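Local coordinates for protein extracellular sialidase/neuraminidase, putative (Aspergillus fumigatus, PDB 2XZI) that is a KDNase of the sialidase family, hydrolysing the glycosidic bonds of terminal sialic acids, with deaminated neuraminic acid (KDN) as its characteristic substrate, at residues Glu197-Ala202 against Gly230-Thr235; Arg290-Asn295 against Ser339-Thr344; Arg151-Thr156 against Asp183-Gly188; Lys239-Asp244 against Arg252-Gly257; Val44-Gly49 against Asp111-Tyr116. One frame throughout, in Å; residues are numbered along the deposited sequence. Where two conformers were deposited one is given.

Contact 1: residues Glu197-Ala202 against Gly230-Thr235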
# COMPACT_ATOMS: atom_id res chain seq x y z
N GLU A 197 5.70 -10.10 17.12
CA GLU A 197 4.31 -9.69 16.87
C GLU A 197 4.11 -9.14 15.46
O GLU A 197 5.05 -8.69 14.82
CB GLU A 197 3.85 -8.62 17.87
CG GLU A 197 3.99 -8.98 19.35
CD GLU A 197 5.36 -8.65 19.94
OE1 GLU A 197 6.30 -8.29 19.18
OE2 GLU A 197 5.47 -8.75 21.18
N LEU A 198 2.86 -9.20 15.00
CA LEU A 198 2.48 -8.49 13.77
C LEU A 198 1.84 -7.16 14.13
O LEU A 198 1.11 -7.05 15.11
CB LEU A 198 1.49 -9.30 12.94
CG LEU A 198 1.93 -10.71 12.52
CD1 LEU A 198 0.90 -11.34 11.60
CD2 LEU A 198 3.27 -10.68 11.83
N VAL A 199 2.10 -6.14 13.32
CA VAL A 199 1.44 -4.85 13.49
C VAL A 199 0.94 -4.40 12.12
O VAL A 199 1.73 -4.29 11.16
CB VAL A 199 2.38 -3.76 14.07
CG1 VAL A 199 1.57 -2.49 14.34
CG2 VAL A 199 3.01 -4.22 15.36
N ILE A 200 -0.36 -4.16 12.07
CA ILE A 200 -1.05 -3.71 10.86
C ILE A 200 -1.63 -2.32 11.12
O ILE A 200 -2.40 -2.13 12.06
CB ILE A 200 -2.15 -4.73 10.43
CG1 ILE A 200 -1.54 -6.13 10.18
CG2 ILE A 200 -2.92 -4.22 9.21
CD1 ILE A 200 -1.36 -7.03 11.46
N PRO A 201 -1.23 -1.33 10.31
CA PRO A 201 -1.74 0.02 10.56
C PRO A 201 -3.15 0.17 10.03
O PRO A 201 -3.47 -0.34 8.95
CB PRO A 201 -0.78 0.91 9.77
CG PRO A 201 -0.37 0.05 8.60
CD PRO A 201 -0.34 -1.37 9.13
N ALA A 202 -3.98 0.89 10.77
CA ALA A 202 -5.35 1.17 10.37
C ALA A 202 -5.79 2.55 10.83
O ALA A 202 -5.05 3.26 11.53
CB ALA A 202 -6.30 0.10 10.89
N GLY A 230 -2.62 5.05 7.51
CA GLY A 230 -1.35 4.99 8.21
C GLY A 230 -0.35 4.02 7.63
O GLY A 230 -0.72 3.09 6.90
N THR A 231 0.91 4.26 7.97
CA THR A 231 2.03 3.36 7.70
C THR A 231 2.72 3.07 9.03
O THR A 231 2.67 3.89 9.95
CB THR A 231 3.08 3.92 6.69
OG1 THR A 231 3.95 4.89 7.32
CG2 THR A 231 2.42 4.54 5.46
N ILE A 232 3.35 1.90 9.11
CA ILE A 232 4.05 1.47 10.31
C ILE A 232 5.41 0.89 9.94
O ILE A 232 5.57 0.19 8.92
CB ILE A 232 3.20 0.42 11.11
CG1 ILE A 232 3.78 0.16 12.51
CG2 ILE A 232 3.06 -0.91 10.34
CD1 ILE A 232 3.37 1.16 13.54
N VAL A 233 6.41 1.21 10.76
CA VAL A 233 7.73 0.58 10.64
C VAL A 233 8.31 0.40 12.04
O VAL A 233 7.94 1.14 12.97
CB VAL A 233 8.68 1.37 9.70
CG1 VAL A 233 9.42 2.49 10.45
CG2 VAL A 233 9.69 0.43 9.00
N GLN A 234 9.19 -0.58 12.16
CA GLN A 234 10.00 -0.71 13.36
C GLN A 234 11.34 -0.08 13.02
O GLN A 234 12.01 -0.50 12.09
CB GLN A 234 10.17 -2.17 13.73
CG GLN A 234 10.75 -2.35 15.12
CD GLN A 234 10.93 -3.80 15.51
OE1 GLN A 234 10.92 -4.72 14.67
NE2 GLN A 234 11.13 -4.02 16.80
N THR A 235 11.68 0.96 13.77
CA THR A 235 12.90 1.73 13.54
C THR A 235 14.10 0.95 14.07
O THR A 235 13.92 -0.05 14.77
CB THR A 235 12.77 3.17 14.09
OG1 THR A 235 12.19 3.14 15.40
CG2 THR A 235 11.84 3.98 13.19
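Val199 and Ile232 meet between two adjacent blades of the six-bladed beta-propeller that sialidases share: strand 198-202 belongs to one antiparallel sheet and strand 230-234 to the next. The strand axes come within 5.9 Å and run at 158°, yet no hydrogen bond passes between the segments, so van der Waals contact, mostly of apolar side chains, joins them. Val199 holds CG1 anti to its backbone N (chi1 -175°), and this methyl lies 3.9 Å from Ile232 CG1, the two side chains crossing at about a right angle. The carbonyl of the same residue takes part as well, with Val199 O 3.7 Å from Ile232 CG2. Ile200, next along, turns its CB away and packs on Val185 instead. Pro201 comes back across: its CD is 3.6 Å from Ile232 CG2, so that one methyl touches both Val199 and Pro201. Arg242, on the neighbouring strand 240-244, also touches Ile232 and Pro201 and continues the buried layer. Beyond the isoleucine, the proline ring meets backbone, because Gly230 has no side chain to offer. Two ring carbons share a single oxygen there: Pro201 CG lies 3.5 Å from Gly230 O, and Pro201 CB 3.6 Å from Gly230 O.

Contact 2: residues Arg290-Asn295 against Ser339-Thr344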
# COMPACT_ATOMS: atom_id res chain seq x y z
N ARG A 290 19.02 1.12 7.94
CA ARG A 290 18.28 2.01 7.03
C ARG A 290 16.78 1.78 7.07
O ARG A 290 16.31 0.63 7.07
CB ARG A 290 18.78 1.81 5.59
CG ARG A 290 20.30 2.03 5.37
CD ARG A 290 20.67 1.85 3.90
NE ARG A 290 22.07 1.53 3.60
CZ ARG A 290 22.60 0.30 3.64
NH1 ARG A 290 21.88 -0.75 4.03
NH2 ARG A 290 23.86 0.13 3.27
N THR A 291 16.03 2.88 7.07
CA THR A 291 14.60 2.90 6.85
C THR A 291 14.40 3.66 5.55
O THR A 291 15.07 4.68 5.30
CB THR A 291 13.85 3.64 7.97
OG1 THR A 291 14.17 3.07 9.24
CG2 THR A 291 12.35 3.56 7.79
N ILE A 292 13.51 3.14 4.70
CA ILE A 292 13.16 3.73 3.41
C ILE A 292 11.75 4.34 3.50
O ILE A 292 10.85 3.77 4.11
CB ILE A 292 13.18 2.66 2.27
CG1 ILE A 292 14.35 1.66 2.38
CG2 ILE A 292 13.10 3.35 0.91
CD1 ILE A 292 15.77 2.28 2.32
N PHE A 293 11.58 5.51 2.88
CA PHE A 293 10.27 6.17 2.82
C PHE A 293 9.97 6.61 1.39
O PHE A 293 10.88 7.03 0.66
CB PHE A 293 10.22 7.37 3.77
CG PHE A 293 8.88 8.04 3.79
CD1 PHE A 293 7.80 7.44 4.43
CD2 PHE A 293 8.69 9.27 3.16
CE1 PHE A 293 6.55 8.04 4.45
CE2 PHE A 293 7.43 9.88 3.17
CZ PHE A 293 6.35 9.26 3.82
N LEU A 294 8.70 6.53 0.99
CA LEU A 294 8.27 6.93 -0.34
C LEU A 294 6.93 7.64 -0.27
O LEU A 294 5.98 7.13 0.33
CB LEU A 294 8.12 5.69 -1.23
CG LEU A 294 7.62 5.86 -2.66
CD1 LEU A 294 8.44 6.82 -3.51
CD2 LEU A 294 7.62 4.46 -3.30
N ASN A 295 6.86 8.82 -0.87
CA ASN A 295 5.59 9.55 -1.01
C ASN A 295 5.77 10.61 -2.09
O ASN A 295 6.83 10.66 -2.74
CB ASN A 295 5.13 10.18 0.34
CG ASN A 295 5.71 11.58 0.60
OD1 ASN A 295 6.88 11.85 0.31
ND2 ASN A 295 4.88 12.47 1.16
N SER A 339 1.61 4.37 -3.07
CA SER A 339 2.75 3.53 -3.34
C SER A 339 2.89 2.43 -2.30
O SER A 339 2.28 2.50 -1.23
CB SER A 339 4.03 4.38 -3.37
OG SER A 339 4.28 4.91 -2.07
N SER A 340 3.71 1.43 -2.62
CA SER A 340 4.01 0.33 -1.71
C SER A 340 5.41 -0.18 -2.01
O SER A 340 5.80 -0.25 -3.18
CB SER A 340 3.00 -0.81 -1.88
OG SER A 340 3.17 -1.81 -0.89
N MET A 341 6.17 -0.49 -0.96
CA MET A 341 7.52 -1.03 -1.14
C MET A 341 7.75 -2.35 -0.42
O MET A 341 7.22 -2.59 0.67
CB MET A 341 8.58 -0.04 -0.63
CG MET A 341 8.62 1.29 -1.35
SD MET A 341 9.92 2.34 -0.68
CE MET A 341 9.24 2.78 0.93
N THR A 342 8.61 -3.15 -1.02
CA THR A 342 9.14 -4.38 -0.41
C THR A 342 10.63 -4.50 -0.73
O THR A 342 11.14 -3.89 -1.66
CB THR A 342 8.37 -5.63 -0.88
OG1 THR A 342 8.77 -6.75 -0.08
CG2 THR A 342 8.68 -5.93 -2.34
N LYS A 343 11.34 -5.30 0.07
CA LYS A 343 12.65 -5.76 -0.34
C LYS A 343 12.48 -6.97 -1.24
O LYS A 343 11.62 -7.81 -0.97
CB LYS A 343 13.47 -6.17 0.88
CG LYS A 343 13.79 -5.03 1.81
CD LYS A 343 14.78 -5.46 2.88
CE LYS A 343 14.11 -6.28 3.96
NZ LYS A 343 15.01 -6.44 5.13
N THR A 344 13.27 -7.05 -2.30
CA THR A 344 13.27 -8.22 -3.17
C THR A 344 14.34 -9.19 -2.72
O THR A 344 15.22 -8.84 -1.92
CB THR A 344 13.58 -7.84 -4.64
OG1 THR A 344 14.93 -7.38 -4.74
CG2 THR A 344 12.62 -6.77 -5.15
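Met341 reaches from strand 334-343 to Ile292 and Leu294 on strand 290-294, bridging two neighbouring blades of the propeller. The strand axes come no closer than 8.1 Å and no hydrogen bond crosses, so side chains fill the interval. The tight part is at the Leu294 end. Met341 runs straight out through chi2 and then bends at chi3 (-71°), which sets its terminal methyl against the opposite strand: Met341 CE lies 3.8 Å from Leu294 CB and 3.7 Å from the backbone oxygen Ile292 O. The sulfur sits beside two carbons, with Met341 SD 3.7 Å from Ile292 CG2 and 3.8 Å from Leu294 CB. Ser339 finishes this end. Leu294 CG is 3.5 Å from Ser339 OG, and Leu294 CD2 is 3.6 Å from Ser339 CB, so the leucine branch packs against the serine CB and OG while the hydroxyl bonds to Ser279 OG on strand 279-284. Ile349 and Ala351 of strand 349-356 also touch Met341.

Toward the other end the strands contribute less to each other. Ile292 keeps CG2 on the methionine while the end of its side chain leads away; the residue also packs on Val307 and Ile309 of strand 305-310. Lys343 is partly exposed, and its NZ goes to Tyr283 O instead of to the facing strand. Blade joins blade here through a flexible thioether and branched alkyl groups, with the buried serine hydroxyl paired with Ser279 OG instead of with the facing segment; with no hydrogen bond between the segments, the fit probably rests on shape and the burial of apolar surface.

Contact 3: residues Arg151-Thr156 against Asp183-Gly188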
# COMPACT_ATOMS: atom_id res chain seq x y z
N ARG A 151 -18.25 0.88 6.89
CA ARG A 151 -17.08 0.21 6.35
C ARG A 151 -16.72 -0.99 7.23
O ARG A 151 -16.62 -0.87 8.46
CB ARG A 151 -15.92 1.19 6.22
CG ARG A 151 -16.15 2.22 5.13
CD ARG A 151 -15.53 1.77 3.81
NE ARG A 151 -14.08 1.97 3.85
CZ ARG A 151 -13.25 1.71 2.85
NH1 ARG A 151 -13.71 1.16 1.73
NH2 ARG A 151 -11.96 1.97 3.01
N HIS A 152 -16.56 -2.14 6.59
CA HIS A 152 -16.18 -3.40 7.27
C HIS A 152 -14.70 -3.67 7.11
O HIS A 152 -14.07 -3.11 6.23
CB HIS A 152 -16.98 -4.58 6.71
CG HIS A 152 -18.43 -4.55 7.06
ND1 HIS A 152 -19.07 -5.61 7.65
CD2 HIS A 152 -19.37 -3.59 6.89
CE1 HIS A 152 -20.34 -5.30 7.86
NE2 HIS A 152 -20.55 -4.08 7.39
N LEU A 153 -14.18 -4.51 7.99
CA LEU A 153 -12.80 -4.95 7.97
C LEU A 153 -12.81 -6.45 7.81
O LEU A 153 -13.40 -7.18 8.62
CB LEU A 153 -12.09 -4.57 9.28
CG LEU A 153 -10.63 -5.04 9.38
CD1 LEU A 153 -9.77 -4.12 8.54
CD2 LEU A 153 -10.16 -5.01 10.78
N TYR A 154 -12.19 -6.91 6.73
CA TYR A 154 -12.12 -8.32 6.38
C TYR A 154 -10.69 -8.84 6.43
O TYR A 154 -9.73 -8.08 6.24
CB TYR A 154 -12.67 -8.49 4.98
CG TYR A 154 -14.17 -8.67 4.92
CD1 TYR A 154 -15.04 -7.57 4.82
CD2 TYR A 154 -14.74 -9.94 4.94
CE1 TYR A 154 -16.42 -7.75 4.73
CE2 TYR A 154 -16.13 -10.11 4.85
CZ TYR A 154 -16.95 -9.03 4.76
OH TYR A 154 -18.32 -9.22 4.67
N LEU A 155 -10.57 -10.14 6.64
CA LEU A 155 -9.27 -10.81 6.60
C LEU A 155 -9.33 -12.06 5.75
O LEU A 155 -10.19 -12.92 5.95
CB LEU A 155 -8.80 -11.16 8.01
CG LEU A 155 -7.46 -11.88 8.13
CD1 LEU A 155 -6.28 -11.00 7.67
CD2 LEU A 155 -7.24 -12.38 9.56
N THR A 156 -8.42 -12.15 4.79
CA THR A 156 -8.19 -13.39 4.05
C THR A 156 -6.73 -13.78 4.22
O THR A 156 -5.89 -12.96 4.64
CB THR A 156 -8.61 -13.25 2.57
OG1 THR A 156 -8.26 -14.45 1.86
CG2 THR A 156 -7.91 -12.06 1.91
N ASP A 183 -14.15 3.68 7.75
CA ASP A 183 -12.97 2.99 8.29
C ASP A 183 -12.01 2.76 7.15
O ASP A 183 -12.38 2.89 5.97
CB ASP A 183 -13.33 1.64 8.94
CG ASP A 183 -12.15 1.01 9.68
OD1 ASP A 183 -11.27 1.78 10.15
OD2 ASP A 183 -12.11 -0.25 9.77
N ALA A 184 -10.77 2.44 7.50
CA ALA A 184 -9.74 2.07 6.52
C ALA A 184 -8.70 1.24 7.21
O ALA A 184 -8.38 1.48 8.38
CB ALA A 184 -9.08 3.31 5.91
N VAL A 185 -8.16 0.25 6.50
CA VAL A 185 -6.93 -0.43 6.91
C VAL A 185 -5.84 -0.07 5.90
O VAL A 185 -6.12 0.07 4.70
CB VAL A 185 -7.11 -1.96 7.06
CG1 VAL A 185 -7.57 -2.61 5.74
CG2 VAL A 185 -5.86 -2.62 7.65
N GLY A 186 -4.62 0.15 6.39
CA GLY A 186 -3.53 0.60 5.51
C GLY A 186 -3.96 1.80 4.68
O GLY A 186 -4.47 2.78 5.22
N PRO A 187 -3.82 1.74 3.35
CA PRO A 187 -3.39 0.58 2.57
C PRO A 187 -1.88 0.54 2.41
O PRO A 187 -1.21 1.57 2.53
CB PRO A 187 -4.05 0.83 1.23
CG PRO A 187 -4.03 2.35 1.08
CD PRO A 187 -4.29 2.85 2.49
N GLY A 188 -1.35 -0.65 2.12
CA GLY A 188 0.08 -0.78 1.86
C GLY A 188 0.63 -2.05 2.45
O GLY A 188 0.74 -3.05 1.76
O HOH W 1 -14.27 -1.79 9.64
O HOH W 2 -12.09 -1.18 7.00
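Arg151 and Asp183 are joined first by direct hydrogen bonds. The guanidinium turns its side to a single carbonyl: Arg151 NE lies 2.9 Å from Asp183 O with an N-H...O angle of 159°, and Arg151 NH2 lies 3.1 Å from Asp183 O on a more bent path. That oxygen sits in the guanidinium plane, and the two-nitrogen grip fixes how the group is rotated. Arg151 is further held by Asn104 and Asn122 and makes a cation-pi contact with Trp182, a residue of the bound-KDN pocket; it is thus a second-shell residue beside that site.

Water forms the second kind of link. One molecule lies 2.8 Å from Arg151 O and 2.7 Å from Asp183 OD2; another is 2.9 Å from His152 O and 2.9 Å from Asp183 OD2. The other carboxylate oxygen, Asp183 OD1, makes a salt bridge with Arg205.

Apolar contact is slight: Leu153 CD1 meets Val185 CB at 3.7 Å, the side chains crossing at about a right angle. Strand 152-158 runs between strands 115-122 and 169-170 of its blade, and the chain of 183-188 passes alongside in the loop linking helix 172-175 to strand 191-192, with Val185 touching Phe118.

Contact 4: residues Lys239-Asp244 against Arg252-Gly257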
# COMPACT_ATOMS: atom_id res chain seq x y z
N LYS A 239 11.85 0.46 18.33
CA LYS A 239 10.59 1.13 18.62
C LYS A 239 9.68 1.14 17.38
O LYS A 239 10.13 0.82 16.27
CB LYS A 239 10.85 2.54 19.16
CG LYS A 239 11.62 2.53 20.50
CD LYS A 239 11.22 3.72 21.36
CE LYS A 239 11.85 3.63 22.76
NZ LYS A 239 11.43 4.77 23.65
N LEU A 240 8.40 1.47 17.58
CA LEU A 240 7.43 1.59 16.48
C LEU A 240 7.33 3.03 16.04
O LEU A 240 7.52 3.96 16.82
CB LEU A 240 6.04 1.10 16.91
CG LEU A 240 5.92 -0.36 17.36
CD1 LEU A 240 4.50 -0.70 17.80
CD2 LEU A 240 6.40 -1.31 16.27
N TYR A 241 6.97 3.20 14.77
CA TYR A 241 6.91 4.51 14.13
C TYR A 241 5.70 4.49 13.21
O TYR A 241 5.65 3.67 12.29
CB TYR A 241 8.23 4.70 13.35
CG TYR A 241 8.37 5.82 12.33
CD1 TYR A 241 7.97 5.64 11.01
CD2 TYR A 241 8.99 7.02 12.66
CE1 TYR A 241 8.14 6.63 10.06
CE2 TYR A 241 9.17 8.03 11.71
CZ TYR A 241 8.74 7.82 10.41
OH TYR A 241 8.90 8.81 9.45
N ARG A 242 4.72 5.36 13.50
CA ARG A 242 3.59 5.58 12.60
C ARG A 242 3.88 6.82 11.77
O ARG A 242 4.32 7.85 12.29
CB ARG A 242 2.27 5.79 13.35
CG ARG A 242 1.55 4.54 13.83
CD ARG A 242 0.72 3.81 12.73
NE ARG A 242 -0.40 4.59 12.18
CZ ARG A 242 -1.68 4.21 12.15
NH1 ARG A 242 -2.05 3.04 12.65
NH2 ARG A 242 -2.60 5.00 11.61
N ASN A 243 3.64 6.72 10.46
CA ASN A 243 3.81 7.85 9.55
C ASN A 243 2.56 7.89 8.69
O ASN A 243 2.36 7.06 7.79
CB ASN A 243 5.12 7.67 8.76
CG ASN A 243 5.38 8.80 7.78
OD1 ASN A 243 4.47 9.24 7.08
ND2 ASN A 243 6.62 9.25 7.71
N ASP A 244 1.68 8.83 9.01
CA ASP A 244 0.32 8.84 8.48
C ASP A 244 0.11 9.97 7.49
O ASP A 244 0.76 11.04 7.57
CB ASP A 244 -0.68 9.00 9.63
CG ASP A 244 -0.83 7.75 10.48
OD1 ASP A 244 0.02 6.84 10.40
OD2 ASP A 244 -1.79 7.67 11.27
N ARG A 252 3.64 14.87 6.38
CA ARG A 252 3.35 13.60 7.04
C ARG A 252 3.21 13.79 8.55
O ARG A 252 3.89 14.64 9.15
CB ARG A 252 4.45 12.59 6.76
CG ARG A 252 4.73 12.32 5.30
CD ARG A 252 3.56 11.70 4.55
NE ARG A 252 3.19 10.38 5.06
CZ ARG A 252 2.22 9.65 4.55
NH1 ARG A 252 1.55 10.08 3.48
NH2 ARG A 252 1.95 8.45 5.07
N MET A 253 2.31 13.03 9.16
CA MET A 253 2.09 13.07 10.60
C MET A 253 2.76 11.87 11.24
O MET A 253 2.44 10.73 10.91
CB MET A 253 0.59 13.10 10.90
CG MET A 253 -0.15 14.33 10.36
SD MET A 253 0.43 15.88 11.08
CE MET A 253 -0.29 15.75 12.71
N VAL A 254 3.69 12.12 12.15
CA VAL A 254 4.53 11.07 12.73
C VAL A 254 4.30 10.91 14.22
O VAL A 254 4.18 11.90 14.95
CB VAL A 254 6.06 11.30 12.41
CG1 VAL A 254 6.96 10.37 13.20
CG2 VAL A 254 6.31 11.14 10.91
N ALA A 255 4.23 9.66 14.68
CA ALA A 255 4.25 9.35 16.10
C ALA A 255 5.12 8.14 16.35
O ALA A 255 5.26 7.27 15.46
CB ALA A 255 2.85 9.11 16.62
N ARG A 256 5.70 8.07 17.55
CA ARG A 256 6.59 6.96 17.93
C ARG A 256 6.08 6.30 19.20
O ARG A 256 5.43 6.95 20.03
CB ARG A 256 8.03 7.45 18.11
CG ARG A 256 8.65 7.83 16.79
CD ARG A 256 10.01 8.54 16.99
NE ARG A 256 10.58 8.95 15.71
CZ ARG A 256 10.32 10.10 15.10
NH1 ARG A 256 9.51 11.00 15.66
NH2 ARG A 256 10.89 10.37 13.93
N GLY A 257 6.32 5.00 19.31
CA GLY A 257 5.81 4.26 20.45
C GLY A 257 6.30 2.84 20.50
O GLY A 257 7.33 2.47 19.88
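Asn243 OD1 is gripped twice by Arg252. The main bond, Arg252 NE to Asn243 OD1, is 2.6 Å long and nearly straight at 174°, and it meets the amide almost along the C=O axis; Arg252 NH2 adds a weak one to the same oxygen. Bends at chi2 and chi3 bring CD and then NE round to the asparagine; Arg252 NH2 also donates to Asn243 O at 3.1 Å, from above the carbonyl plane. The other end of the amide is fixed too: Asn243 ND2 donates to Tyr241 OH at 2.9 Å, in its own plane. Val254 fills the same face, its CG1 3.5 Å from Tyr241 CE2. Farther along, the side chain of Arg256 runs beside that of Tyr241, pointing the same way, with guanidinium and ring planes 65° apart and Arg256 NH2 3.7 Å from Tyr241 CE2 at the ring edge; Asp314 O holds Arg256 NE. On the opposite face Arg242 and Asp244 form a salt bridge, Arg242 NH2 to Asp244 OD2 at 2.8 Å, and Gly227 N bonds the latter oxygen.

Between these two faces runs a regular antiparallel hairpin. Leu240-Gly257, Arg242-Ala255 and Asp244-Met253 are hydrogen-bonded pairs, the last with Asp244 N 2.8 Å from Met253 O. In this propeller blade strand 240-244 is flanked by strand 230-234 and strand 250-258, and the latter pairs onward with strand 261-268.

Contact 5: residues Val44-Gly49 against Asp111-Tyr116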
# COMPACT_ATOMS: atom_id res chain seq x y z
N VAL A 44 4.27 -7.35 -1.29
CA VAL A 44 5.11 -8.05 -0.33
C VAL A 44 5.95 -9.12 -1.00
O VAL A 44 5.57 -9.67 -2.01
CB VAL A 44 4.29 -8.71 0.82
CG1 VAL A 44 3.66 -7.63 1.73
CG2 VAL A 44 3.26 -9.70 0.28
N ARG A 45 7.11 -9.39 -0.42
CA ARG A 45 7.91 -10.54 -0.79
C ARG A 45 7.66 -11.61 0.26
O ARG A 45 7.68 -11.34 1.46
CB ARG A 45 9.39 -10.15 -0.79
CG ARG A 45 10.29 -11.29 -1.24
CD ARG A 45 11.70 -11.10 -0.77
NE ARG A 45 11.88 -11.64 0.57
CZ ARG A 45 12.82 -11.25 1.42
NH1 ARG A 45 13.68 -10.28 1.08
NH2 ARG A 45 12.90 -11.81 2.62
N THR A 46 7.37 -12.83 -0.19
CA THR A 46 7.05 -13.91 0.74
C THR A 46 8.33 -14.54 1.23
O THR A 46 9.42 -14.18 0.78
CB THR A 46 6.18 -14.98 0.09
OG1 THR A 46 7.00 -15.75 -0.80
CG2 THR A 46 5.00 -14.38 -0.67
N THR A 47 8.24 -15.51 2.13
CA THR A 47 9.49 -16.10 2.63
C THR A 47 10.21 -16.95 1.59
O THR A 47 11.37 -17.32 1.79
CB THR A 47 9.32 -16.89 3.93
OG1 THR A 47 8.64 -18.11 3.65
CG2 THR A 47 8.58 -16.07 4.99
N THR A 48 9.55 -17.27 0.48
CA THR A 48 10.16 -18.06 -0.58
C THR A 48 10.94 -17.19 -1.55
O THR A 48 11.76 -17.71 -2.31
CB THR A 48 9.13 -18.86 -1.43
OG1 THR A 48 8.32 -17.94 -2.19
CG2 THR A 48 8.24 -19.75 -0.57
N GLY A 49 10.68 -15.87 -1.53
CA GLY A 49 11.21 -14.98 -2.57
C GLY A 49 10.20 -14.55 -3.63
O GLY A 49 10.44 -13.62 -4.41
N ASP A 111 5.72 -15.61 9.79
CA ASP A 111 6.98 -16.40 9.85
C ASP A 111 6.87 -17.77 9.17
O ASP A 111 7.88 -18.33 8.71
CB ASP A 111 7.42 -16.65 11.30
CG ASP A 111 7.64 -15.38 12.09
OD1 ASP A 111 7.70 -14.28 11.51
OD2 ASP A 111 7.76 -15.50 13.33
N ASP A 112 5.66 -18.32 9.16
CA ASP A 112 5.39 -19.63 8.57
C ASP A 112 5.10 -19.54 7.08
O ASP A 112 4.79 -20.53 6.44
CB ASP A 112 4.19 -20.28 9.27
CG ASP A 112 2.89 -19.50 9.05
OD1 ASP A 112 2.94 -18.24 8.95
OD2 ASP A 112 1.82 -20.13 8.95
N ASN A 113 5.21 -18.31 6.55
CA ASN A 113 4.78 -17.95 5.19
C ASN A 113 3.28 -17.89 4.94
O ASN A 113 2.86 -17.80 3.78
CB ASN A 113 5.51 -18.74 4.08
CG ASN A 113 5.58 -17.95 2.80
OD1 ASN A 113 5.79 -16.73 2.83
ND2 ASN A 113 5.39 -18.63 1.67
N THR A 114 2.45 -17.91 5.99
CA THR A 114 1.06 -17.50 5.78
C THR A 114 1.08 -16.02 5.36
O THR A 114 1.72 -15.19 6.02
CB THR A 114 0.20 -17.65 7.03
OG1 THR A 114 0.05 -19.05 7.31
CG2 THR A 114 -1.18 -17.03 6.84
N ILE A 115 0.41 -15.71 4.27
CA ILE A 115 0.25 -14.31 3.91
C ILE A 115 -1.15 -13.85 4.31
O ILE A 115 -2.15 -14.31 3.78
CB ILE A 115 0.50 -14.01 2.42
CG1 ILE A 115 1.86 -14.56 1.96
CG2 ILE A 115 0.42 -12.49 2.20
CD1 ILE A 115 1.76 -15.93 1.25
N TYR A 116 -1.20 -12.94 5.29
CA TYR A 116 -2.42 -12.34 5.71
C TYR A 116 -2.70 -11.12 4.84
O TYR A 116 -1.80 -10.36 4.52
CB TYR A 116 -2.30 -11.90 7.15
CG TYR A 116 -2.39 -12.97 8.22
CD1 TYR A 116 -3.59 -13.66 8.42
CD2 TYR A 116 -1.32 -13.21 9.06
CE1 TYR A 116 -3.69 -14.62 9.44
CE2 TYR A 116 -1.41 -14.16 10.07
CZ TYR A 116 -2.60 -14.84 10.24
OH TYR A 116 -2.72 -15.76 11.27
O HOH W 3 8.49 -19.53 6.09
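Asn113 OD1 takes the backbone N-H of Thr47 from well above its amide plane, 53° out of it, in what is nonetheless a short, fairly straight bond: Thr47 N lies 2.8 Å from Asn113 OD1, with 168° at the hydrogen. Asn113 itself has a positive phi (72°), the left-handed backbone conformation, in the loop joining strands 101-109 and 115-122. Thr47 and Asn113 slide past each other in opposite directions, bringing Thr47 OG1 to 3.2 Å from Asn113 CB. Nearby a water joins the loops, 2.8 Å from Thr47 OG1 and donating to Asp111 O at 2.9 Å.

Each loop has its own bracing. A type I turn runs from Thr46 to Gly49, and within it Thr46 OG1 accepts from Thr48 N, an ST turn; in the facing loop Asp112 OD1 accepts from Thr114 N, an Asx turn. Asp161 ties the polar side together, since one of its carboxylate oxygens bonds Thr46 OG1 and Asn113 ND2 and the other bonds Thr48 OG1. Asp161 lies within the Asp-box sequence motif typical of sialidase repeats, at one of its variable positions.

Behind the turns the contact becomes apolar and thinner. Thr46 CG2 is 4.1 Å from Ile115 CD1, and Val44 CG2 is 4.4 Å from Ile115 CG2. Two adjacent propeller blades thereby meet at their hairpin ends: strand 37-45 leads through its turn into strand 51-58, whose Leu52 touches Val44, Thr46 and Ile115, while strand 115-122 is flanked by strands 101-109 and 152-158.

How the contacts relate
Contact 4 is the one built inside a sheet, with full backbone pairing; contacts 1, 2 and 5 lie between neighbouring blades. Contacts 1 and 2 are wholly buried and rely on apolar fit, whereas contact 5, partly exposed at its turns, adds a hydrogen bond and a bridging water to a thin apolar part. Contact 3 is buried yet largely polar and lies beside a bound KDN. Contacts 1 and 4 share a sheet: strand 230-234 pairs with 240-244, and Thr231 OG1 bonds Asn243 O. Contact 3 meets contact 1 through Gly186 N and Pro201 O, and shares a sheet with contact 5. Phe293 of contact 2 packs on Asn243 and Arg252 of contact 4.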